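Local coordinates for actin-binding protein, cofilin/tropomyosin family protein, putative (Entamoeba histolytica, PDB 4LIZ) that binds actin filaments and stabilises them, and may thereby contribute to phagocytosis and pseudopod formation as a coactosin of the ADF family, at residues V51-L55 with L121-V125. Residues are numbered along the deposited sequence; the frame is centred on the assembly and turned at random.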
loop_
_atom_site.group_PDB
_atom_site.type_symbol
_atom_site.label_atom_id
_atom_site.label_comp_id
_atom_site.label_asym_id
_atom_site.label_seq_id
_atom_site.Cartn_x
_atom_site.Cartn_y
_atom_site.Cartn_z
ATOM N N VAL A 51 1.396 -4.229 7.988
ATOM C CA VAL A 51 1.309 -2.933 7.385
ATOM C C VAL A 51 0.818 -1.907 8.412
ATOM O O VAL A 51 1.368 -0.886 8.554
ATOM C CB VAL A 51 0.323 -3.009 6.180
ATOM C CG1 VAL A 51 -0.194 -1.651 5.720
ATOM C CG2 VAL A 51 0.922 -3.773 5.022
ATOM N N LYS A 52 -0.224 -2.270 9.138
ATOM C CA LYS A 52 -0.832 -1.335 10.070
ATOM C C LYS A 52 0.172 -0.954 11.132
ATOM O O LYS A 52 0.235 0.156 11.484
ATOM C CB LYS A 52 -2.127 -1.888 10.672
ATOM C CG LYS A 52 -3.315 -1.830 9.738
ATOM C CD LYS A 52 -4.518 -2.592 10.256
ATOM C CE LYS A 52 -5.171 -1.895 11.423
ATOM N NZ LYS A 52 -6.343 -2.719 11.779
ATOM N N ALA A 53 0.969 -1.915 11.581
ATOM C CA ALA A 53 1.980 -1.595 12.536
ATOM C C ALA A 53 3.016 -0.602 12.159
ATOM O O ALA A 53 3.638 0.083 12.964
ATOM C CB ALA A 53 2.672 -2.899 12.971
ATOM N N ALA A 54 3.248 -0.503 10.841
ATOM C CA ALA A 54 4.171 0.418 10.255
ATOM C C ALA A 54 3.632 1.809 9.876
ATOM O O ALA A 54 4.443 2.694 9.590
ATOM C CB ALA A 54 4.858 -0.210 9.003
ATOM N N LEU A 55 2.306 1.940 9.922
ATOM C CA LEU A 55 1.689 3.214 9.540
ATOM C C LEU A 55 1.755 4.231 10.692
ATOM O O LEU A 55 1.283 3.838 11.766
ATOM C CB LEU A 55 0.296 2.989 9.066
ATOM C CG LEU A 55 0.159 2.182 7.783
ATOM C CD1 LEU A 55 -1.309 1.881 7.415
ATOM C CD2 LEU A 55 0.823 2.844 6.625
ATOM N N LEU A 121 -6.312 4.003 11.548
ATOM C CA LEU A 121 -6.273 2.563 11.561
ATOM C C LEU A 121 -7.657 1.923 11.518
ATOM O O LEU A 121 -7.759 0.857 11.051
ATOM C CB LEU A 121 -5.400 2.003 12.700
ATOM C CG LEU A 121 -3.934 2.400 12.661
ATOM C CD1 LEU A 121 -3.195 1.877 13.862
ATOM C CD2 LEU A 121 -3.208 1.976 11.390
ATOM N N ASP A 122 -8.680 2.610 11.984
ATOM C CA ASP A 122 -10.008 2.106 11.884
ATOM C C ASP A 122 -10.498 1.987 10.468
ATOM O O ASP A 122 -11.479 1.406 10.270
ATOM C CB ASP A 122 -10.993 2.995 12.673
ATOM C CG ASP A 122 -10.710 3.032 14.198
ATOM O OD1 ASP A 122 -10.246 2.057 14.770
ATOM O OD2 ASP A 122 -11.004 4.051 14.838
ATOM N N ASP A 123 -9.826 2.626 9.514
ATOM C CA ASP A 123 -10.198 2.534 8.132
ATOM C C ASP A 123 -9.742 1.215 7.527
ATOM O O ASP A 123 -10.075 0.927 6.443
ATOM C CB ASP A 123 -9.561 3.672 7.295
ATOM C CG ASP A 123 -10.129 5.046 7.604
ATOM O OD1 ASP A 123 -11.288 5.095 8.010
ATOM O OD2 ASP A 123 -9.426 6.008 7.464
ATOM N N LEU A 124 -8.890 0.484 8.243
ATOM C CA LEU A 124 -8.226 -0.690 7.696
ATOM C C LEU A 124 -8.510 -1.920 8.552
ATOM O O LEU A 124 -7.880 -2.145 9.542
ATOM C CB LEU A 124 -6.702 -0.444 7.620
ATOM C CG LEU A 124 -6.248 0.735 6.743
ATOM C CD1 LEU A 124 -4.773 0.981 6.976
ATOM C CD2 LEU A 124 -6.527 0.436 5.283
ATOM N N VAL A 125 -9.450 -2.700 8.082
ATOM C CA VAL A 125 -10.049 -3.807 8.889
ATOM C C VAL A 125 -10.067 -4.977 8.025
ATOM O O VAL A 125 -10.698 -5.049 6.966
ATOM C CB VAL A 125 -11.438 -3.429 9.439
ATOM C CG1 VAL A 125 -12.088 -4.612 10.204
ATOM C CG2 VAL A 125 -11.386 -2.212 10.238
HETATM O O HOH W 1 -8.719 -1.340 12.791
#
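The ammonium group of Lys-52 is gripped twice at the 121-125 turn. Lys-52 NZ donates a hydrogen bond of 2.8 Å to Leu-124 O, meeting that carbonyl almost end-on (C=O...N angle 178°). Lys-52 NZ also donates to a water at 2.9 Å, which passes a hydrogen bond on to Leu-121 O, 3.0 Å from the water oxygen. Leu-121 O in turn accepts the backbone N-H of Leu-124, so the lysine addresses both ends of this short 3-10 turn. Lys-52 CD runs past Leu-124 CB at 4.0 Å, and beyond it a bend at chi3 (72°) in the otherwise extended chain turns CE and NZ towards Leu-124 O. Nearer the helix, the CD2 branch of Leu-121 lies against the root of the lysine, 4.1 Å from Lys-52 CB. Beneath the polar bridge, Leu-55 and Leu-124 meet tip to tip through their CD1 methyls at 3.6 Å. Both leucines are buried over the central sheet, where Trp-84 packs on Leu-55 and Ile-82 on Leu-124. The contact thus joins the C-terminal end of helix 48-54 to the link between strand 114-118 and helix 126-137, on one face of the ADF-homology fold. Its chemistry implies a partly exposed cation that satisfies one backbone carbonyl directly and another through water, while one lysine methylene packs on Leu-124 and Leu-121 lies loosely against Leu-55.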